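Local coordinates for protein DNA polymerase III subunit beta (Pseudomonas aeruginosa, PDB 4TSZ) that tethers DNA polymerases and other partner proteins to DNA and so gives them processivity, at residues E[256-261]-E[308-313]; E[337-342]-E[350-355]; E[284-289]-E[316-321]; E[267-272]-E[290-295]. One frame throughout, in Å; residues are numbered along the deposited sequence.

Contact 1: E[256-261]-E[308-313]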
# COMPACT_ATOMS: atom_id res chain seq x y z
N LYS E 256 -37.97 -13.99 -13.23
CA LYS E 256 -36.83 -14.65 -13.86
C LYS E 256 -35.79 -15.07 -12.83
O LYS E 256 -35.05 -14.23 -12.31
CB LYS E 256 -36.25 -13.75 -14.97
CG LYS E 256 -37.27 -13.42 -16.06
CD LYS E 256 -36.73 -12.43 -17.09
CE LYS E 256 -37.69 -12.20 -18.24
NZ LYS E 256 -38.93 -11.49 -17.82
N LEU E 257 -35.76 -16.38 -12.50
CA LEU E 257 -34.80 -16.91 -11.54
C LEU E 257 -33.58 -17.49 -12.25
O LEU E 257 -33.68 -18.42 -13.04
CB LEU E 257 -35.42 -17.91 -10.53
CG LEU E 257 -34.46 -18.68 -9.58
CD1 LEU E 257 -33.64 -17.74 -8.66
CD2 LEU E 257 -35.21 -19.69 -8.75
N VAL E 258 -32.42 -16.90 -11.95
CA VAL E 258 -31.14 -17.29 -12.53
C VAL E 258 -30.27 -17.83 -11.41
O VAL E 258 -30.12 -17.19 -10.37
CB VAL E 258 -30.47 -16.10 -13.28
CG1 VAL E 258 -29.18 -16.54 -13.98
CG2 VAL E 258 -31.42 -15.47 -14.29
N VAL E 259 -29.73 -19.02 -11.61
CA VAL E 259 -28.79 -19.64 -10.69
C VAL E 259 -27.49 -19.79 -11.48
O VAL E 259 -27.47 -20.44 -12.53
CB VAL E 259 -29.26 -20.98 -10.06
CG1 VAL E 259 -28.21 -21.54 -9.10
CG2 VAL E 259 -30.61 -20.82 -9.35
N GLY E 260 -26.44 -19.15 -10.99
CA GLY E 260 -25.14 -19.18 -11.63
C GLY E 260 -24.03 -19.43 -10.65
O GLY E 260 -24.23 -19.37 -9.43
N ASP E 261 -22.84 -19.74 -11.18
CA ASP E 261 -21.65 -19.96 -10.39
C ASP E 261 -21.08 -18.58 -10.05
O ASP E 261 -20.80 -17.80 -10.96
CB ASP E 261 -20.63 -20.82 -11.16
CG ASP E 261 -19.41 -21.18 -10.33
OD1 ASP E 261 -19.48 -22.16 -9.58
OD2 ASP E 261 -18.41 -20.45 -10.39
N VAL E 308 -21.66 -16.97 -20.41
CA VAL E 308 -21.63 -17.74 -19.17
C VAL E 308 -22.85 -18.66 -19.10
O VAL E 308 -23.98 -18.19 -19.28
CB VAL E 308 -21.52 -16.84 -17.90
CG1 VAL E 308 -21.40 -17.69 -16.63
CG2 VAL E 308 -20.35 -15.87 -18.00
N GLN E 309 -22.61 -19.95 -18.84
CA GLN E 309 -23.69 -20.92 -18.68
C GLN E 309 -24.33 -20.69 -17.31
O GLN E 309 -23.63 -20.54 -16.32
CB GLN E 309 -23.18 -22.36 -18.81
CG GLN E 309 -23.06 -22.84 -20.25
CD GLN E 309 -22.64 -24.28 -20.31
OE1 GLN E 309 -21.46 -24.60 -20.43
NE2 GLN E 309 -23.60 -25.18 -20.22
N VAL E 310 -25.66 -20.58 -17.29
CA VAL E 310 -26.44 -20.34 -16.06
C VAL E 310 -27.64 -21.30 -16.02
O VAL E 310 -28.02 -21.83 -17.06
CB VAL E 310 -26.90 -18.86 -15.92
CG1 VAL E 310 -25.73 -17.90 -15.70
CG2 VAL E 310 -27.76 -18.40 -17.11
N GLU E 311 -28.24 -21.51 -14.83
CA GLU E 311 -29.45 -22.31 -14.69
C GLU E 311 -30.59 -21.31 -14.86
O GLU E 311 -30.85 -20.50 -13.96
CB GLU E 311 -29.54 -22.98 -13.31
CG GLU E 311 -28.70 -24.25 -13.16
CD GLU E 311 -28.66 -24.82 -11.76
OE1 GLU E 311 -29.69 -24.76 -11.04
OE2 GLU E 311 -27.59 -25.35 -11.37
N TYR E 312 -31.17 -21.29 -16.07
CA TYR E 312 -32.28 -20.40 -16.42
C TYR E 312 -33.16 -20.97 -17.52
O TYR E 312 -32.66 -21.41 -18.56
CB TYR E 312 -31.80 -18.97 -16.78
CG TYR E 312 -32.95 -18.06 -17.16
CD1 TYR E 312 -33.87 -17.62 -16.21
CD2 TYR E 312 -33.17 -17.69 -18.49
CE1 TYR E 312 -34.97 -16.84 -16.56
CE2 TYR E 312 -34.26 -16.90 -18.85
CZ TYR E 312 -35.15 -16.47 -17.88
OH TYR E 312 -36.23 -15.70 -18.23
N ASN E 313 -34.47 -20.95 -17.27
CA ASN E 313 -35.51 -21.38 -18.20
C ASN E 313 -36.61 -20.32 -18.15
O ASN E 313 -37.20 -20.08 -17.10
CB ASN E 313 -36.05 -22.78 -17.85
O HOH W 1 -37.55 -18.37 -14.53
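The Tyr-312 ring lies against strand 256-261, with Leu-257 O at its edge, in its plane, 3.3 Å from Tyr-312 CD1; Val-258 CG2 and Lys-256 CB approach obliquely. CG is anti to the backbone N (chi1 179°), which starts the ring toward strand 256-261; at its far end Tyr-312 OH lies 3.3 Å from Lys-256 CG. The polar ends go to other partners, the hydroxyl to Gly-315 O and Lys-256 NZ to Ser-343 O. Beside the ring sits a single antiparallel hydrogen-bonded bridge, where the chain leaving strand 303-309 of the four-stranded sheet crosses onto strand 256-261, the end strand of the eight-stranded sheet in this chain. Val-259 N donates to Glu-311 O at 3.0 Å, and Glu-311 N returns a straight 2.7 Å bond to Val-259 O. The Val-259 and Glu-311 side chains lie side by side, CB to CB 3.8 Å, and Glu-311 OE2 makes a weak hydrogen bond to Gln-337. On the buried side Val-258 is split between two neighbours: its CG1 packs 3.8 Å from Val-310 CB, its CG2 3.8 Å from Tyr-312 CD1, and Leu-287 touches all three residues.

Contact 2: E[337-342]-E[350-355]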
# COMPACT_ATOMS: atom_id res chain seq x y z
N GLN E 337 -22.78 -20.91 -5.37
CA GLN E 337 -23.82 -20.52 -6.31
C GLN E 337 -24.45 -19.21 -5.85
O GLN E 337 -24.45 -18.88 -4.65
CB GLN E 337 -24.88 -21.61 -6.47
CG GLN E 337 -24.38 -22.82 -7.26
CD GLN E 337 -25.51 -23.76 -7.61
OE1 GLN E 337 -26.28 -24.20 -6.75
NE2 GLN E 337 -25.62 -24.10 -8.88
N VAL E 338 -24.98 -18.46 -6.81
CA VAL E 338 -25.62 -17.18 -6.57
C VAL E 338 -26.95 -17.13 -7.31
O VAL E 338 -27.06 -17.64 -8.44
CB VAL E 338 -24.65 -15.99 -6.87
CG1 VAL E 338 -24.15 -15.98 -8.31
CG2 VAL E 338 -25.28 -14.65 -6.50
N ARG E 339 -27.97 -16.58 -6.65
CA ARG E 339 -29.30 -16.43 -7.22
C ARG E 339 -29.53 -14.98 -7.63
O ARG E 339 -29.32 -14.07 -6.83
CB ARG E 339 -30.39 -16.86 -6.22
CG ARG E 339 -30.53 -18.36 -6.03
CD ARG E 339 -31.68 -18.67 -5.08
NE ARG E 339 -31.37 -18.33 -3.68
CZ ARG E 339 -32.25 -17.81 -2.82
NH1 ARG E 339 -33.49 -17.56 -3.20
NH2 ARG E 339 -31.88 -17.55 -1.57
N PHE E 340 -29.95 -14.78 -8.88
CA PHE E 340 -30.33 -13.48 -9.44
C PHE E 340 -31.82 -13.60 -9.75
O PHE E 340 -32.24 -14.58 -10.38
CB PHE E 340 -29.54 -13.16 -10.71
CG PHE E 340 -28.17 -12.57 -10.48
CD1 PHE E 340 -27.10 -13.37 -10.09
CD2 PHE E 340 -27.94 -11.21 -10.66
CE1 PHE E 340 -25.83 -12.82 -9.87
CE2 PHE E 340 -26.66 -10.67 -10.47
CZ PHE E 340 -25.62 -11.47 -10.07
N ILE E 341 -32.61 -12.66 -9.25
CA ILE E 341 -34.05 -12.64 -9.49
C ILE E 341 -34.34 -11.34 -10.23
O ILE E 341 -34.13 -10.25 -9.70
CB ILE E 341 -34.90 -12.85 -8.20
CG1 ILE E 341 -34.53 -14.20 -7.52
CG2 ILE E 341 -36.40 -12.81 -8.53
CD1 ILE E 341 -34.84 -14.32 -6.00
N LEU E 342 -34.73 -11.47 -11.50
CA LEU E 342 -34.97 -10.35 -12.39
C LEU E 342 -36.41 -10.35 -12.90
O LEU E 342 -37.15 -11.32 -12.69
CB LEU E 342 -33.99 -10.41 -13.58
CG LEU E 342 -32.50 -10.45 -13.23
CD1 LEU E 342 -31.78 -11.49 -14.03
CD2 LEU E 342 -31.86 -9.08 -13.40
N LEU E 350 -32.51 -8.63 -7.93
CA LEU E 350 -32.49 -9.06 -6.53
C LEU E 350 -31.48 -10.20 -6.47
O LEU E 350 -31.52 -11.11 -7.31
CB LEU E 350 -33.87 -9.51 -6.04
CG LEU E 350 -33.98 -10.08 -4.59
CD1 LEU E 350 -33.56 -9.05 -3.51
CD2 LEU E 350 -35.39 -10.58 -4.31
N VAL E 351 -30.52 -10.10 -5.54
CA VAL E 351 -29.46 -11.09 -5.42
C VAL E 351 -29.42 -11.70 -4.02
O VAL E 351 -29.54 -10.98 -3.03
CB VAL E 351 -28.07 -10.53 -5.88
CG1 VAL E 351 -27.05 -11.66 -6.05
CG2 VAL E 351 -28.19 -9.74 -7.18
N HIS E 352 -29.26 -13.02 -3.95
CA HIS E 352 -29.18 -13.78 -2.71
C HIS E 352 -28.09 -14.83 -2.82
O HIS E 352 -27.70 -15.22 -3.92
CB HIS E 352 -30.49 -14.55 -2.45
CG HIS E 352 -31.71 -13.72 -2.19
ND1 HIS E 352 -31.78 -12.86 -1.12
CD2 HIS E 352 -32.90 -13.74 -2.82
CE1 HIS E 352 -32.99 -12.34 -1.16
NE2 HIS E 352 -33.71 -12.84 -2.16
N GLU E 353 -27.70 -15.39 -1.66
CA GLU E 353 -26.84 -16.56 -1.57
C GLU E 353 -27.71 -17.74 -2.03
O GLU E 353 -28.94 -17.61 -2.07
CB GLU E 353 -26.35 -16.79 -0.14
CG GLU E 353 -25.34 -15.75 0.33
CD GLU E 353 -24.55 -16.10 1.58
OE1 GLU E 353 -25.12 -16.75 2.50
OE2 GLU E 353 -23.37 -15.69 1.66
N ALA E 354 -27.08 -18.86 -2.41
CA ALA E 354 -27.79 -20.04 -2.92
C ALA E 354 -28.79 -20.67 -1.98
O ALA E 354 -29.87 -21.07 -2.43
CB ALA E 354 -26.79 -21.09 -3.39
N ASP E 355 -28.44 -20.81 -0.68
CA ASP E 355 -29.23 -21.57 0.30
C ASP E 355 -30.05 -20.80 1.34
O ASP E 355 -30.69 -21.44 2.18
CB ASP E 355 -28.33 -22.63 0.97
CG ASP E 355 -27.16 -22.07 1.79
OD1 ASP E 355 -26.92 -20.83 1.75
OD2 ASP E 355 -26.46 -22.87 2.45
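Arg-339 reaches across to strand 350-353 and grips one carbonyl side-on: NE and NH2 both donate to Glu-353 O, each at 3.0 Å. That oxygen sits only 17° out of the guanidinium plane. A bend at chi3 (-73°) turns NE back toward the partner strand. Over one face of the guanidinium, toward its rim, lies His-352 CB, 3.4 Å from Arg-339 NH2, and the imidazole is tilted 21° from the guanidinium plane. Further along the same sheet face, Ile-341 CD1 comes to the edge of that ring, 3.8 Å from His-352 CD2. The other face carries hydrocarbon: Val-351 CG2 stands over the Phe-340 ring in a CH-pi contact, 4.0 Å from its centroid, while Val-351 CG1 packs 3.5 Å from Val-338 CG2. Val-338 CG1 meets the edge of the phenyl ring in its plane.

Second-shell partners fix these groups. Arg-339 NH2 also forms a salt bridge with Asp-357, and His-352 ND1 hydrogen-bonds Ser-359 O, which is consistent with a proton on ND1. Thr-335 OG1 bonds both Gln-337 O and Ala-354 N, bridging the end where the direct Ala-354 N to Gln-337 O bond is weak.

Underneath runs the antiparallel backbone ladder, with reciprocal bonds between Arg-339 and His-352 and between Ile-341 and Leu-350; Ile-341 N to Leu-350 O is the shortest at 2.7 Å. It is a beta hairpin, two adjacent strands of the eight-stranded sheet that runs from the central into the C-terminal domain.

Contact 3: E[284-289]-E[316-321]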
# COMPACT_ATOMS: atom_id res chain seq x y z
N ARG E 284 -23.79 -4.78 -20.79
CA ARG E 284 -25.06 -5.26 -21.29
C ARG E 284 -25.15 -6.76 -21.05
O ARG E 284 -24.22 -7.51 -21.34
CB ARG E 284 -25.23 -4.93 -22.78
CG ARG E 284 -26.61 -5.31 -23.34
CD ARG E 284 -26.65 -5.21 -24.84
NE ARG E 284 -25.79 -6.21 -25.48
CZ ARG E 284 -25.57 -6.28 -26.79
NH1 ARG E 284 -26.14 -5.42 -27.62
NH2 ARG E 284 -24.77 -7.22 -27.27
N LEU E 285 -26.28 -7.18 -20.47
CA LEU E 285 -26.59 -8.57 -20.18
C LEU E 285 -27.69 -9.04 -21.13
O LEU E 285 -28.67 -8.33 -21.35
CB LEU E 285 -27.08 -8.67 -18.71
CG LEU E 285 -26.14 -9.21 -17.63
CD1 LEU E 285 -24.72 -8.73 -17.78
CD2 LEU E 285 -26.67 -8.88 -16.24
N GLN E 286 -27.49 -10.22 -21.74
CA GLN E 286 -28.49 -10.84 -22.60
C GLN E 286 -28.74 -12.22 -22.06
O GLN E 286 -27.89 -13.11 -22.18
CB GLN E 286 -28.09 -10.85 -24.07
CG GLN E 286 -28.19 -9.47 -24.73
CD GLN E 286 -27.66 -9.44 -26.14
OE1 GLN E 286 -28.07 -8.60 -26.95
NE2 GLN E 286 -26.71 -10.31 -26.48
N LEU E 287 -29.86 -12.36 -21.35
CA LEU E 287 -30.29 -13.61 -20.73
C LEU E 287 -31.22 -14.38 -21.65
O LEU E 287 -32.12 -13.79 -22.25
CB LEU E 287 -30.97 -13.30 -19.38
CG LEU E 287 -31.48 -14.47 -18.55
CD1 LEU E 287 -30.33 -15.31 -17.96
CD2 LEU E 287 -32.43 -13.99 -17.46
N SER E 288 -30.99 -15.69 -21.76
CA SER E 288 -31.77 -16.66 -22.53
C SER E 288 -31.59 -18.02 -21.86
O SER E 288 -30.79 -18.13 -20.92
CB SER E 288 -31.33 -16.68 -23.99
OG SER E 288 -30.00 -17.13 -24.15
N ASN E 289 -32.34 -19.06 -22.32
CA ASN E 289 -32.28 -20.41 -21.76
C ASN E 289 -30.85 -20.95 -21.59
O ASN E 289 -30.10 -21.07 -22.57
CB ASN E 289 -33.15 -21.39 -22.57
CG ASN E 289 -34.63 -21.10 -22.54
OD1 ASN E 289 -35.20 -20.67 -21.53
ND2 ASN E 289 -35.30 -21.35 -23.66
N ASN E 316 -36.50 -14.25 -22.82
CA ASN E 316 -35.28 -13.48 -22.99
C ASN E 316 -35.34 -12.14 -22.25
O ASN E 316 -36.42 -11.59 -22.02
CB ASN E 316 -34.96 -13.27 -24.47
CG ASN E 316 -34.55 -14.52 -25.20
OD1 ASN E 316 -34.50 -15.63 -24.65
ND2 ASN E 316 -34.22 -14.37 -26.47
N LEU E 317 -34.17 -11.65 -21.85
CA LEU E 317 -34.02 -10.37 -21.18
C LEU E 317 -32.71 -9.69 -21.56
O LEU E 317 -31.64 -10.29 -21.43
CB LEU E 317 -34.16 -10.51 -19.65
CG LEU E 317 -33.87 -9.26 -18.79
CD1 LEU E 317 -34.91 -8.16 -19.01
CD2 LEU E 317 -33.78 -9.61 -17.32
N GLU E 318 -32.81 -8.45 -22.04
CA GLU E 318 -31.67 -7.60 -22.34
C GLU E 318 -31.71 -6.50 -21.27
O GLU E 318 -32.72 -5.80 -21.16
CB GLU E 318 -31.74 -7.01 -23.75
CG GLU E 318 -30.48 -6.24 -24.11
CD GLU E 318 -30.45 -5.64 -25.50
OE1 GLU E 318 -31.18 -4.64 -25.73
OE2 GLU E 318 -29.67 -6.13 -26.35
N ILE E 319 -30.66 -6.40 -20.44
CA ILE E 319 -30.60 -5.45 -19.33
C ILE E 319 -29.20 -4.87 -19.13
O ILE E 319 -28.20 -5.57 -19.31
CB ILE E 319 -31.23 -6.10 -18.04
CG1 ILE E 319 -31.45 -5.06 -16.90
CG2 ILE E 319 -30.49 -7.37 -17.58
CD1 ILE E 319 -32.44 -5.50 -15.80
N GLY E 320 -29.14 -3.58 -18.80
CA GLY E 320 -27.89 -2.86 -18.55
C GLY E 320 -27.62 -2.70 -17.07
O GLY E 320 -28.54 -2.47 -16.29
N PHE E 321 -26.35 -2.83 -16.68
CA PHE E 321 -25.94 -2.68 -15.28
C PHE E 321 -24.57 -2.08 -15.15
O PHE E 321 -23.71 -2.25 -16.03
CB PHE E 321 -25.91 -4.05 -14.56
CG PHE E 321 -27.24 -4.57 -14.10
CD1 PHE E 321 -27.88 -4.01 -13.00
CD2 PHE E 321 -27.85 -5.63 -14.76
CE1 PHE E 321 -29.13 -4.50 -12.58
CE2 PHE E 321 -29.08 -6.12 -14.33
CZ PHE E 321 -29.72 -5.53 -13.26
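Leu-285 and Leu-287 face Ile-319 and Leu-317 where strands 282-288 and 317-322 pair antiparallel, at one side of the four-stranded sheet of the C-terminal domain. The two strands are neighbours in space but not in sequence: strands 291-297 and 303-309 come between them along the chain and lie on the far side of strand 282-288. Four backbone bonds join them, reciprocal at Leu-285/Ile-319 and at Leu-287/Leu-317, the shortest being Leu-287 N to Leu-317 O at 2.7 Å.

The leucine face is the tight one. Leu-285 CB packs 3.8 Å from Ile-319 CG2, and its CD2 reaches 3.8 Å from Phe-321 CD2, the two side chains crossing at about a right angle. Leu-287 and Leu-317 bring their CB atoms to 4.2 Å. Leu-292 and Ile-294 flank Leu-285, whereas Leu-342 of the other sheet covers Leu-317 and Phe-321, so this face is turned into the domain interior.

The opposite face is polar and looser, with Glu-318 exposed. Glu-318 and Gln-286 lie side by side, pointing the same way, with CG atoms 4.0 Å apart. Arg-284, on the same strand as Gln-286, crosses the glutamate obliquely. The resulting salt bridge is long, Arg-284 NH1 to Glu-318 OE2 3.8 Å, and purely electrostatic: the carboxylate oxygen stands well out of the guanidinium plane and no N-H points at it. Leu-368, at the C-terminus, touches both residues. Of the arginine, it is carbon that comes closest: Arg-284 CD lies 3.5 Å from Glu-318 OE2.

Contact 4: E[267-272]-E[290-295]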
# COMPACT_ATOMS: atom_id res chain seq x y z
N GLU E 267 -15.56 -13.69 -12.57
CA GLU E 267 -14.45 -13.71 -13.53
C GLU E 267 -14.83 -13.07 -14.86
O GLU E 267 -14.06 -12.26 -15.40
CB GLU E 267 -13.91 -15.13 -13.74
CG GLU E 267 -13.07 -15.62 -12.57
CD GLU E 267 -13.07 -17.13 -12.33
OE1 GLU E 267 -12.52 -17.56 -11.29
OE2 GLU E 267 -13.62 -17.88 -13.17
N ALA E 268 -16.03 -13.42 -15.38
CA ALA E 268 -16.56 -12.87 -16.63
C ALA E 268 -16.86 -11.38 -16.50
O ALA E 268 -16.56 -10.63 -17.43
CB ALA E 268 -17.81 -13.63 -17.04
N PHE E 269 -17.45 -10.94 -15.35
CA PHE E 269 -17.72 -9.53 -15.10
C PHE E 269 -16.41 -8.74 -15.01
O PHE E 269 -16.31 -7.67 -15.58
CB PHE E 269 -18.61 -9.31 -13.86
CG PHE E 269 -20.07 -9.72 -13.99
CD1 PHE E 269 -20.73 -9.61 -15.21
CD2 PHE E 269 -20.78 -10.16 -12.89
CE1 PHE E 269 -22.08 -10.00 -15.33
CE2 PHE E 269 -22.13 -10.54 -13.01
CZ PHE E 269 -22.77 -10.46 -14.22
N SER E 270 -15.37 -9.30 -14.34
CA SER E 270 -14.06 -8.65 -14.21
C SER E 270 -13.37 -8.48 -15.58
O SER E 270 -12.83 -7.41 -15.85
CB SER E 270 -13.14 -9.44 -13.27
OG SER E 270 -13.61 -9.41 -11.94
N ARG E 271 -13.43 -9.53 -16.44
CA ARG E 271 -12.83 -9.48 -17.79
C ARG E 271 -13.49 -8.42 -18.65
O ARG E 271 -12.79 -7.59 -19.24
CB ARG E 271 -12.89 -10.84 -18.49
CG ARG E 271 -11.89 -11.85 -17.95
CD ARG E 271 -11.83 -13.11 -18.79
NE ARG E 271 -12.94 -14.02 -18.52
CZ ARG E 271 -12.91 -15.00 -17.63
NH1 ARG E 271 -11.83 -15.20 -16.89
NH2 ARG E 271 -13.96 -15.79 -17.47
N THR E 272 -14.84 -8.43 -18.72
CA THR E 272 -15.61 -7.47 -19.52
C THR E 272 -15.46 -6.02 -19.01
O THR E 272 -15.40 -5.11 -19.83
CB THR E 272 -17.07 -7.91 -19.73
OG1 THR E 272 -17.72 -8.01 -18.46
CG2 THR E 272 -17.19 -9.22 -20.50
N GLY E 290 -30.48 -21.18 -20.33
CA GLY E 290 -29.17 -21.67 -19.91
C GLY E 290 -27.97 -20.80 -20.22
O GLY E 290 -26.83 -21.25 -20.06
N LEU E 291 -28.19 -19.54 -20.65
CA LEU E 291 -27.10 -18.68 -21.07
C LEU E 291 -27.20 -17.21 -20.68
O LEU E 291 -28.25 -16.60 -20.81
CB LEU E 291 -26.95 -18.83 -22.61
CG LEU E 291 -25.82 -18.08 -23.33
CD1 LEU E 291 -24.45 -18.66 -22.99
CD2 LEU E 291 -26.03 -18.12 -24.83
N LEU E 292 -26.06 -16.65 -20.26
CA LEU E 292 -25.92 -15.23 -19.98
C LEU E 292 -24.79 -14.65 -20.85
O LEU E 292 -23.62 -15.00 -20.66
CB LEU E 292 -25.68 -14.92 -18.49
CG LEU E 292 -25.64 -13.42 -18.13
CD1 LEU E 292 -27.03 -12.80 -18.17
CD2 LEU E 292 -25.01 -13.20 -16.77
N LYS E 293 -25.15 -13.80 -21.82
CA LYS E 293 -24.19 -13.13 -22.69
C LYS E 293 -23.88 -11.77 -22.06
O LYS E 293 -24.81 -11.05 -21.69
CB LYS E 293 -24.75 -12.94 -24.12
CG LYS E 293 -24.95 -14.23 -24.92
CD LYS E 293 -25.44 -13.89 -26.32
CE LYS E 293 -25.89 -15.10 -27.11
NZ LYS E 293 -26.35 -14.72 -28.47
N ILE E 294 -22.58 -11.45 -21.90
CA ILE E 294 -22.12 -10.19 -21.32
C ILE E 294 -21.33 -9.41 -22.36
O ILE E 294 -20.43 -9.95 -23.00
CB ILE E 294 -21.30 -10.39 -20.01
CG1 ILE E 294 -22.00 -11.37 -19.05
CG2 ILE E 294 -20.98 -9.03 -19.33
CD1 ILE E 294 -21.06 -12.13 -18.18
N GLN E 295 -21.67 -8.13 -22.52
CA GLN E 295 -20.98 -7.25 -23.45
C GLN E 295 -20.64 -5.92 -22.79
O GLN E 295 -21.44 -5.39 -22.00
CB GLN E 295 -21.81 -7.05 -24.73
CG GLN E 295 -21.08 -6.35 -25.86
CD GLN E 295 -21.81 -5.12 -26.31
OE1 GLN E 295 -21.90 -4.11 -25.59
NE2 GLN E 295 -22.34 -5.16 -27.52
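Helix-on-sheet packing in the C-terminal domain brings Ala-268, Phe-269 and Thr-272 of helix 262-273 down onto Ile-294 of strand 291-297. The helix and strand segments run within 23° of each other, with axes 8.9 Å apart at closest approach, and no hydrogen bond passes between them. Ile-294 does most of the touching with its two ends. Its chi2 of 150° carries CD1 out toward the helix, 3.8 Å from Ala-268 CB and 3.7 Å from Phe-269 CE1. The Phe-269 and Ile-294 side chains cross at about a right angle, and this methyl comes to the ring obliquely. Two residues earlier on the strand, Leu-292 CD2 is a more distant neighbour, 4.4 Å from Phe-269 CZ. Val-323, Leu-327 and Leu-330 also touch Phe-269, which so packs against the sheet and the second helix, 323-330. Arg-271, on another side of the helix, forms a salt bridge with Glu-306 and hydrogen-bonds Ser-82 O of the second subunit. Thr-272 keeps its hydroxyl near its own helix, where Ala-268 O and Phe-269 O are both within reach as acceptors; across the contact, Thr-272 OG1 lies 3.5 Å from Ile-294 CG2.

All four contacts belong to the C-terminal domain. Contact 4 is buried throughout, hydrocarbon with no hydrogen bond across it, whereas contacts 2 and 3 are strand pairings and contact 1 a single bridge; all three are partly buried, with apolar packing beside polar groups. Contact 2 lies within the eight-stranded sheet and contact 3 within the four-stranded one; contact 1 joins the two, its strand 256-261 bonding to 337-342 of contact 2. Contacts 3 and 4 use neighbouring strands of the four-stranded sheet and meet at Leu-285, which touches Phe-269. The charged chemistry differs too: Arg-339 in contact 2 is tied by directed bonds, Arg-284 in contact 3 by charge alone. Contacts 1 and 4 also reach the second subunit.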